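Local coordinates for protein endoglucanase (Thermotoga maritima, PDB 1VHO) that probably acts as an aminopeptidase of the M42 metallopeptidase family, which uses two divalent metal ions per subunit, although it was named an endoglucanase, at residues 16-21 against 100-105; 36-41 against 186-191; 62-67 against 325-330. All blocks are in the same frame, centred on the assembly; numbering follows the deposited sequence.

Interaction 1 (16-21 against 100-105); sequences NLDGPS and KVRIYT
Asp18 and Arg102 have the nearest CA atoms of the two segments, 9.8 Å apart; loop 16-21 and strand 100-105 are too far apart for backbone pairing, so the strand's side chains bridge the gap. Asp18 lies in the loop that follows helix 7-16. Arg102 grips its carboxylate side-on: NH2 donates to OD1 of Asp18 at 2.7 Å, and NE donates to OD2 of Asp18 at 2.9 Å, on the syn lone pair. The pair is twisted out of a common plane, by 42°. Arg102 starts with CG between its backbone N and carbonyl carbon (chi1 52°) and then runs extended, which carries NE and NH2 across to the loop. Tyr104, two residues on, points to the same side of the strand, and its OH donates to the anti lone pair of Asp18 OD2 at 2.5 Å. OD2 thus takes two donors from different directions, which fixes the carboxylate's rotation. Lys169 pairs with OD1, and Asp156 with Arg102 NH1. A water on Arg102 NH1 reaches Asn16 OD1 weakly; that oxygen's stronger partner is Ala159 N. The result is a polar bridge between the smaller antiparallel β domain and the α/β domain bearing the mixed sheet, away from the predicted metal site.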
loop_
_atom_site.group_PDB
_atom_site.type_symbol
_atom_site.label_atom_id
_atom_site.label_comp_id
_atom_site.label_asym_id
_atom_site.label_seq_id
_atom_site.Cartn_x
_atom_site.Cartn_y
_atom_site.Cartn_z
ATOM N N ASN A 16 -2.899 -7.746 -7.385
ATOM C CA ASN A 16 -2.207 -8.717 -8.248
ATOM C C ASN A 16 -0.934 -8.193 -8.886
ATOM O O ASN A 16 -0.073 -9.028 -9.216
ATOM C CB ASN A 16 -3.140 -9.264 -9.336
ATOM C CG ASN A 16 -4.220 -10.164 -8.756
ATOM O OD1 ASN A 16 -4.072 -10.774 -7.699
ATOM N ND2 ASN A 16 -5.341 -10.285 -9.475
ATOM N N LEU A 17 -0.823 -6.901 -9.196
ATOM C CA LEU A 17 0.404 -6.343 -9.748
ATOM C C LEU A 17 1.597 -6.586 -8.803
ATOM O O LEU A 17 1.449 -6.611 -7.566
ATOM C CB LEU A 17 0.243 -4.817 -9.858
ATOM C CG LEU A 17 -0.854 -4.386 -10.857
ATOM C CD1 LEU A 17 -1.159 -2.905 -10.575
ATOM C CD2 LEU A 17 -0.335 -4.597 -12.274
ATOM N N ASP A 18 2.788 -6.710 -9.416
ATOM C CA ASP A 18 3.990 -6.913 -8.623
ATOM C C ASP A 18 4.867 -5.673 -8.591
ATOM O O ASP A 18 5.408 -5.243 -9.630
ATOM C CB ASP A 18 4.786 -8.124 -9.125
ATOM C CG ASP A 18 4.038 -9.441 -9.041
ATOM O OD1 ASP A 18 3.094 -9.577 -8.232
ATOM O OD2 ASP A 18 4.355 -10.397 -9.814
ATOM N N GLY A 19 5.064 -5.140 -7.375
ATOM C CA GLY A 19 5.953 -3.970 -7.217
ATOM C C GLY A 19 6.700 -4.061 -5.896
ATOM O O GLY A 19 6.402 -3.359 -4.914
ATOM N N PRO A 20 7.569 -5.056 -5.738
ATOM C CA PRO A 20 8.330 -5.246 -4.517
ATOM C C PRO A 20 9.239 -4.015 -4.320
ATOM O O PRO A 20 9.514 -3.342 -5.305
ATOM C CB PRO A 20 9.180 -6.496 -4.786
ATOM C CG PRO A 20 9.299 -6.517 -6.287
ATOM C CD PRO A 20 7.972 -6.030 -6.802
ATOM N N SER A 21 9.560 -3.729 -3.088
ATOM C CA SER A 21 10.373 -2.526 -2.779
ATOM C C SER A 21 11.551 -2.406 -3.742
ATOM O O SER A 21 12.307 -3.386 -3.911
ATOM C CB SER A 21 10.915 -2.655 -1.354
ATOM O OG SER A 21 9.795 -2.858 -0.478
ATOM N N LYS A 100 3.707 -19.690 -1.084
ATOM C CA LYS A 100 3.883 -19.691 -2.542
ATOM C C LYS A 100 4.545 -18.363 -2.956
ATOM O O LYS A 100 4.132 -17.246 -2.559
ATOM C CB LYS A 100 2.523 -19.797 -3.256
ATOM C CG LYS A 100 1.955 -21.251 -3.291
ATOM C CD LYS A 100 0.535 -21.275 -3.923
ATOM C CE LYS A 100 0.582 -20.748 -5.343
ATOM N NZ LYS A 100 -0.748 -20.836 -6.045
ATOM N N VAL A 101 5.551 -18.479 -3.826
ATOM C CA VAL A 101 6.267 -17.373 -4.360
ATOM C C VAL A 101 6.426 -17.499 -5.878
ATOM O O VAL A 101 6.296 -18.595 -6.418
ATOM C CB VAL A 101 7.697 -17.131 -3.806
ATOM C CG1 VAL A 101 7.628 -16.659 -2.364
ATOM C CG2 VAL A 101 8.548 -18.424 -3.944
ATOM N N ARG A 102 6.529 -16.346 -6.522
ATOM C CA ARG A 102 6.772 -16.328 -7.968
ATOM C C ARG A 102 8.067 -15.530 -8.156
ATOM O O ARG A 102 8.219 -14.466 -7.573
ATOM C CB ARG A 102 5.646 -15.824 -8.841
ATOM C CG ARG A 102 5.077 -14.450 -8.436
ATOM C CD ARG A 102 3.717 -14.291 -9.159
ATOM N NE ARG A 102 3.138 -12.951 -9.021
ATOM C CZ ARG A 102 1.793 -12.769 -8.869
ATOM N NH1 ARG A 102 0.952 -13.822 -8.809
ATOM N NH2 ARG A 102 1.306 -11.547 -8.854
ATOM N N ILE A 103 8.984 -16.097 -8.955
ATOM C CA ILE A 103 10.298 -15.466 -9.089
ATOM C C ILE A 103 10.597 -15.019 -10.505
ATOM O O ILE A 103 10.405 -15.804 -11.451
ATOM C CB ILE A 103 11.384 -16.512 -8.661
ATOM C CG1 ILE A 103 11.041 -17.154 -7.331
ATOM C CG2 ILE A 103 12.750 -15.776 -8.592
ATOM C CD1 ILE A 103 12.078 -18.152 -6.781
ATOM N N TYR A 104 10.998 -13.759 -10.645
ATOM C CA TYR A 104 11.321 -13.236 -11.953
ATOM C C TYR A 104 12.702 -13.711 -12.369
ATOM O O TYR A 104 13.681 -13.428 -11.668
ATOM C CB TYR A 104 11.307 -11.681 -11.949
ATOM C CG TYR A 104 9.848 -11.214 -11.871
ATOM C CD1 TYR A 104 9.227 -10.977 -10.663
ATOM C CD2 TYR A 104 9.149 -11.043 -13.065
ATOM C CE1 TYR A 104 7.893 -10.590 -10.612
ATOM C CE2 TYR A 104 7.827 -10.598 -13.035
ATOM C CZ TYR A 104 7.215 -10.413 -11.797
ATOM O OH TYR A 104 5.883 -10.046 -11.794
ATOM N N THR A 105 12.785 -14.421 -13.479
ATOM C CA THR A 105 14.090 -14.892 -13.979
ATOM C C THR A 105 14.267 -14.386 -15.406
ATOM O O THR A 105 13.377 -13.845 -16.076
ATOM C CB THR A 105 14.172 -16.434 -13.985
ATOM O OG1 THR A 105 13.382 -16.988 -15.085
ATOM C CG2 THR A 105 13.655 -17.001 -12.672
HETATM O O HOH W 1 -1.565 -12.321 -8.937
#

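Interaction 2 (36-41 against 186-191); sequences EPFVDE and FLKRYD
Lys188 buries more surface here than any other residue, by lying across Phe38 and ending at the backbone of Pro37. It lies at the C-terminal end of helix 171-187, within the type I turn from Leu187 to Tyr190, and its CA is 6.6 Å from that of Phe38. The two side chains cross at about a right angle. CG of Lys188 meets the ring of Phe38 at its edge, 3.4 Å from CD1, so the lysine's apolar part is what the ring touches. Bends at chi2 (-75°) and chi4 (142°) turn the far end toward the backbone: CE comes within 3.4 Å of Phe38 CA, and NZ donates to Pro37 O at 3.1 Å, tilted 19° from the carbonyl plane. Lysine suits the place because its methylenes pack on a hydrophobic neighbour while its ammonium stays at the surface. Pro37 also sets its CB over the centre of one face of the Phe38 ring, which Leu184 and Glu185 touch too. This is packing plus one hydrogen bond at the periphery of the α/β domain, whose helices flank the mixed sheet; it joins the end of helix 171-187 to the loop before edge strand 41-44.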
loop_
_atom_site.group_PDB
_atom_site.type_symbol
_atom_site.label_atom_id
_atom_site.label_comp_id
_atom_site.label_asym_id
_atom_site.label_seq_id
_atom_site.Cartn_x
_atom_site.Cartn_y
_atom_site.Cartn_z
ATOM N N GLU A 36 -5.019 9.070 -15.091
ATOM C CA GLU A 36 -4.915 10.015 -16.197
ATOM C C GLU A 36 -6.147 10.805 -16.557
ATOM O O GLU A 36 -6.100 12.018 -16.779
ATOM C CB GLU A 36 -4.521 9.225 -17.501
ATOM C CG GLU A 36 -3.063 9.220 -17.700
ATOM C CD GLU A 36 -2.623 8.866 -19.132
ATOM O OE1 GLU A 36 -3.378 8.184 -19.856
ATOM O OE2 GLU A 36 -1.477 9.313 -19.387
ATOM N N PRO A 37 -7.303 10.190 -16.689
ATOM C CA PRO A 37 -8.520 10.910 -17.045
ATOM C C PRO A 37 -9.032 11.845 -15.943
ATOM O O PRO A 37 -9.997 12.596 -16.160
ATOM C CB PRO A 37 -9.547 9.815 -17.229
ATOM C CG PRO A 37 -8.742 8.551 -17.445
ATOM C CD PRO A 37 -7.540 8.735 -16.598
ATOM N N PHE A 38 -8.432 11.807 -14.764
ATOM C CA PHE A 38 -8.913 12.563 -13.613
ATOM C C PHE A 38 -7.948 13.564 -13.052
ATOM O O PHE A 38 -8.173 14.144 -11.952
ATOM C CB PHE A 38 -9.284 11.506 -12.533
ATOM C CG PHE A 38 -10.235 10.452 -13.048
ATOM C CD1 PHE A 38 -11.490 10.786 -13.505
ATOM C CD2 PHE A 38 -9.868 9.115 -13.047
ATOM C CE1 PHE A 38 -12.390 9.832 -13.954
ATOM C CE2 PHE A 38 -10.743 8.137 -13.506
ATOM C CZ PHE A 38 -12.002 8.498 -13.991
ATOM N N VAL A 39 -6.785 13.744 -13.665
ATOM C CA VAL A 39 -5.826 14.716 -13.192
ATOM C C VAL A 39 -5.458 15.738 -14.286
ATOM O O VAL A 39 -5.578 15.455 -15.475
ATOM C CB VAL A 39 -4.501 14.109 -12.686
ATOM C CG1 VAL A 39 -4.737 13.177 -11.505
ATOM C CG2 VAL A 39 -3.717 13.354 -13.765
ATOM N N ASP A 40 -4.999 16.907 -13.832
ATOM C CA ASP A 40 -4.523 17.911 -14.806
ATOM C C ASP A 40 -3.148 17.446 -15.275
ATOM O O ASP A 40 -2.782 17.668 -16.429
ATOM C CB ASP A 40 -4.433 19.294 -14.145
ATOM C CG ASP A 40 -5.868 19.781 -13.991
ATOM O OD1 ASP A 40 -6.402 19.822 -12.890
ATOM O OD2 ASP A 40 -6.469 20.068 -15.049
ATOM N N GLU A 41 -2.373 16.859 -14.362
ATOM C CA GLU A 41 -1.067 16.332 -14.715
ATOM C C GLU A 41 -0.591 15.286 -13.712
ATOM O O GLU A 41 -1.139 15.172 -12.609
ATOM C CB GLU A 41 0.017 17.396 -14.839
ATOM C CG GLU A 41 0.119 18.386 -13.720
ATOM C CD GLU A 41 1.138 19.496 -13.970
ATOM O OE1 GLU A 41 0.760 20.551 -14.518
ATOM O OE2 GLU A 41 2.307 19.314 -13.595
ATOM N N PHE A 186 -13.809 10.670 -7.928
ATOM C CA PHE A 186 -14.890 11.440 -7.322
ATOM C C PHE A 186 -14.760 12.949 -7.442
ATOM O O PHE A 186 -15.795 13.636 -7.539
ATOM C CB PHE A 186 -14.966 11.065 -5.819
ATOM C CG PHE A 186 -15.347 9.615 -5.596
ATOM C CD1 PHE A 186 -15.890 8.837 -6.601
ATOM C CD2 PHE A 186 -15.182 9.056 -4.335
ATOM C CE1 PHE A 186 -16.230 7.516 -6.377
ATOM C CE2 PHE A 186 -15.545 7.753 -4.086
ATOM C CZ PHE A 186 -16.078 6.965 -5.099
ATOM N N LEU A 187 -13.571 13.516 -7.428
ATOM C CA LEU A 187 -13.328 14.930 -7.528
ATOM C C LEU A 187 -13.802 15.526 -8.858
ATOM O O LEU A 187 -14.052 16.739 -8.923
ATOM C CB LEU A 187 -11.887 15.309 -7.288
ATOM C CG LEU A 187 -11.440 15.239 -5.804
ATOM C CD1 LEU A 187 -9.931 15.471 -5.721
ATOM C CD2 LEU A 187 -12.166 16.308 -4.993
ATOM N N LYS A 188 -13.907 14.695 -9.879
ATOM C CA LYS A 188 -14.425 15.142 -11.173
ATOM C C LYS A 188 -15.815 15.733 -11.107
ATOM O O LYS A 188 -16.179 16.593 -11.947
ATOM C CB LYS A 188 -14.422 13.904 -12.122
ATOM C CG LYS A 188 -12.947 13.712 -12.558
ATOM C CD LYS A 188 -12.672 14.813 -13.563
ATOM C CE LYS A 188 -11.224 15.076 -13.872
ATOM N NZ LYS A 188 -11.175 15.384 -15.366
ATOM N N ARG A 189 -16.621 15.417 -10.115
ATOM C CA ARG A 189 -17.973 15.915 -9.972
ATOM C C ARG A 189 -18.080 17.302 -9.355
ATOM O O ARG A 189 -19.154 17.896 -9.309
ATOM C CB ARG A 189 -18.722 14.972 -8.998
ATOM N N TYR A 190 -16.980 17.792 -8.775
ATOM C CA TYR A 190 -17.024 19.045 -8.083
ATOM C C TYR A 190 -16.051 20.112 -8.563
ATOM O O TYR A 190 -14.964 19.842 -9.026
ATOM C CB TYR A 190 -16.651 18.832 -6.599
ATOM C CG TYR A 190 -17.514 17.882 -5.812
ATOM C CD1 TYR A 190 -18.718 18.286 -5.264
ATOM C CD2 TYR A 190 -17.075 16.585 -5.564
ATOM C CE1 TYR A 190 -19.500 17.422 -4.506
ATOM C CE2 TYR A 190 -17.857 15.708 -4.810
ATOM C CZ TYR A 190 -19.054 16.130 -4.295
ATOM O OH TYR A 190 -19.826 15.256 -3.553
ATOM N N ASP A 191 -16.497 21.344 -8.271
ATOM C CA ASP A 191 -15.684 22.535 -8.522
ATOM C C ASP A 191 -15.016 22.838 -7.173
ATOM O O ASP A 191 -15.195 23.905 -6.577
ATOM C CB ASP A 191 -16.540 23.730 -8.947
ATOM C CG ASP A 191 -15.727 24.966 -9.291
ATOM O OD1 ASP A 191 -14.561 24.821 -9.717
ATOM O OD2 ASP A 191 -16.261 26.103 -9.143
#

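Interaction 3 (62-67 against 325-330); sequences LAFFAH and RLLSLV. With SO4 (sulfate ion), chain D.
Phe64 presents a face of its ring to Leu327, and this meeting of strand 61-67 with helix 317-333 is the centre of the contact. The two side chains overlap head to tail, the phenyl reaching toward the helix and the leucine toward the strand. CD1 of Leu327 sits over the middle of the ring, 4.2 Å from its centroid and 8° off the normal, a CH-pi contact. Further back, Leu327 CB lies over the same ring, 3.9 Å from Phe64 CZ. The backbone shares in this: Phe64 CZ also rests against Leu327 O, at 3.7 Å, as a packing contact. The leucine has CG beside its backbone N (chi1 -63°), which carries its branch over the ring. A flat aromatic suits the strand position because it offers one broad face to the helix.

Leu62, two residues earlier on the same side of the strand, meets Val330 one helical turn beyond Leu327. The two run nearly perpendicular, with Leu62 CD2 4.0 Å from Val330 CG1. Leu180 of helix 171-187 and Ile224 of the neighbouring strand 222-229 also touch Phe64.

Polar groups of the helix point elsewhere. Ser328, packed against Phe186 of helix 171-187, donates from OG to Arg325 O at 2.8 Å. This bond satisfies the buried hydroxyl within its own helix; the same carbonyl also accepts from Leu329 N. Arg325 NH1 donates to sulfate O3 at 2.8 Å, the ion probably coming from the crystallisation liquor and also bound by His269 ND1. Arg325 NE pairs with Glu322, and NH2 with His269 O.

The strand ends at His67, a predicted zinc ligand, and so leads to the probable metal site. With no hydrogen bond across the interface, strand and helix are held by dispersion and the burial of apolar surface.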
loop_
_atom_site.group_PDB
_atom_site.type_symbol
_atom_site.label_atom_id
_atom_site.label_comp_id
_atom_site.label_asym_id
_atom_site.label_seq_id
_atom_site.Cartn_x
_atom_site.Cartn_y
_atom_site.Cartn_z
ATOM N N LEU A 62 -3.713 20.753 -0.724
ATOM C CA LEU A 62 -4.003 19.582 0.128
ATOM C C LEU A 62 -3.237 18.413 -0.502
ATOM O O LEU A 62 -3.369 18.224 -1.726
ATOM C CB LEU A 62 -5.497 19.351 -0.011
ATOM C CG LEU A 62 -6.233 18.255 0.705
ATOM C CD1 LEU A 62 -5.887 18.178 2.192
ATOM C CD2 LEU A 62 -7.753 18.468 0.530
ATOM N N ALA A 63 -2.514 17.654 0.281
ATOM C CA ALA A 63 -1.764 16.512 -0.229
ATOM C C ALA A 63 -2.246 15.235 0.457
ATOM O O ALA A 63 -2.390 15.209 1.694
ATOM C CB ALA A 63 -0.264 16.688 0.003
ATOM N N PHE A 64 -2.438 14.188 -0.306
ATOM C CA PHE A 64 -2.882 12.880 0.177
ATOM C C PHE A 64 -1.724 11.913 -0.151
ATOM O O PHE A 64 -1.238 11.993 -1.297
ATOM C CB PHE A 64 -4.165 12.404 -0.468
ATOM C CG PHE A 64 -5.374 13.284 -0.282
ATOM C CD1 PHE A 64 -5.623 13.917 0.926
ATOM C CD2 PHE A 64 -6.247 13.509 -1.328
ATOM C CE1 PHE A 64 -6.724 14.758 1.070
ATOM C CE2 PHE A 64 -7.374 14.307 -1.178
ATOM C CZ PHE A 64 -7.615 14.934 0.026
ATOM N N PHE A 65 -1.343 11.040 0.767
ATOM C CA PHE A 65 -0.173 10.197 0.508
ATOM C C PHE A 65 -0.447 8.707 0.730
ATOM O O PHE A 65 -1.068 8.344 1.744
ATOM C CB PHE A 65 0.927 10.593 1.541
ATOM C CG PHE A 65 1.470 12.002 1.424
ATOM C CD1 PHE A 65 0.859 13.045 2.143
ATOM C CD2 PHE A 65 2.538 12.282 0.623
ATOM C CE1 PHE A 65 1.365 14.332 2.019
ATOM C CE2 PHE A 65 3.059 13.573 0.506
ATOM C CZ PHE A 65 2.449 14.606 1.218
ATOM N N ALA A 66 0.190 7.843 -0.059
ATOM C CA ALA A 66 0.043 6.383 0.129
ATOM C C ALA A 66 1.328 5.672 -0.318
ATOM O O ALA A 66 2.009 6.199 -1.212
ATOM C CB ALA A 66 -1.137 5.867 -0.697
ATOM N N HIS A 67 1.695 4.585 0.340
ATOM C CA HIS A 67 2.874 3.813 -0.093
ATOM C C HIS A 67 2.411 2.879 -1.236
ATOM O O HIS A 67 1.212 2.548 -1.318
ATOM C CB HIS A 67 3.377 2.924 1.046
ATOM C CG HIS A 67 3.879 3.610 2.263
ATOM N ND1 HIS A 67 5.190 4.054 2.371
ATOM C CD2 HIS A 67 3.268 3.918 3.445
ATOM C CE1 HIS A 67 5.368 4.600 3.555
ATOM N NE2 HIS A 67 4.226 4.523 4.220
ATOM N N ARG A 325 -14.692 8.976 -0.710
ATOM C CA ARG A 325 -15.807 9.945 -0.731
ATOM C C ARG A 325 -15.527 11.046 0.271
ATOM O O ARG A 325 -15.644 12.246 -0.012
ATOM C CB ARG A 325 -17.154 9.223 -0.421
ATOM C CG ARG A 325 -18.372 10.165 -0.547
ATOM C CD ARG A 325 -19.673 9.376 -0.593
ATOM N NE ARG A 325 -20.113 8.853 0.709
ATOM C CZ ARG A 325 -20.842 9.554 1.578
ATOM N NH1 ARG A 325 -21.235 10.817 1.328
ATOM N NH2 ARG A 325 -21.189 8.997 2.727
ATOM N N LEU A 326 -15.133 10.673 1.502
ATOM C CA LEU A 326 -14.794 11.677 2.508
ATOM C C LEU A 326 -13.657 12.556 2.067
ATOM O O LEU A 326 -13.709 13.791 2.255
ATOM C CB LEU A 326 -14.311 10.929 3.804
ATOM C CG LEU A 326 -13.836 11.861 4.921
ATOM C CD1 LEU A 326 -14.938 12.874 5.276
ATOM C CD2 LEU A 326 -13.472 11.035 6.177
ATOM N N LEU A 327 -12.567 12.001 1.499
ATOM C CA LEU A 327 -11.424 12.816 1.103
ATOM C C LEU A 327 -11.819 13.801 -0.030
ATOM O O LEU A 327 -11.345 14.948 -0.032
ATOM C CB LEU A 327 -10.195 12.027 0.601
ATOM C CG LEU A 327 -9.528 11.085 1.624
ATOM C CD1 LEU A 327 -8.267 10.440 1.018
ATOM C CD2 LEU A 327 -9.152 11.846 2.876
ATOM N N SER A 328 -12.654 13.348 -0.943
ATOM C CA SER A 328 -13.134 14.247 -2.014
ATOM C C SER A 328 -13.942 15.381 -1.334
ATOM O O SER A 328 -13.795 16.547 -1.738
ATOM C CB SER A 328 -13.930 13.532 -3.072
ATOM O OG SER A 328 -15.220 13.046 -2.663
ATOM N N LEU A 329 -14.757 15.107 -0.346
ATOM C CA LEU A 329 -15.536 16.123 0.378
ATOM C C LEU A 329 -14.650 17.063 1.159
ATOM O O LEU A 329 -14.947 18.266 1.283
ATOM C CB LEU A 329 -16.624 15.472 1.238
ATOM C CG LEU A 329 -17.711 14.790 0.411
ATOM C CD1 LEU A 329 -18.541 13.805 1.239
ATOM C CD2 LEU A 329 -18.628 15.844 -0.218
ATOM N N VAL A 330 -13.505 16.582 1.660
ATOM C CA VAL A 330 -12.561 17.447 2.373
ATOM C C VAL A 330 -12.038 18.473 1.385
ATOM O O VAL A 330 -11.966 19.679 1.654
ATOM C CB VAL A 330 -11.406 16.652 3.018
ATOM C CG1 VAL A 330 -10.274 17.533 3.495
ATOM C CG2 VAL A 330 -11.951 15.837 4.210
HETATM S S SO4 D . -22.654 13.193 -0.679
HETATM O O1 SO4 D . -23.831 12.277 -0.951
HETATM O O2 SO4 D . -22.812 13.658 0.736
HETATM O O3 SO4 D . -21.390 12.435 -0.900
HETATM O O4 SO4 D . -22.740 14.360 -1.617
#

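Overall arrangement
Interaction 3 is the core contact: its touching residues are all buried, and it joins a strand of the eight-stranded mixed sheet to helix 317-333. Interactions 1 and 2 lie at the surface and rely on charged side chains, but differently: one is a salt-bridge network reaching the separate antiparallel sheet, the other a single lysine bond to a backbone oxygen beside an aromatic ring. Interactions 2 and 3, with centres 13 Å apart, are linked by helix 171-187, which ends in the first and also touches Phe64 and Leu327 of the second; Phe186, Leu187 and Tyr190 pack on helix 317-333. Interaction 1 lies across the chain's centre from interaction 3 and touches neither of the others.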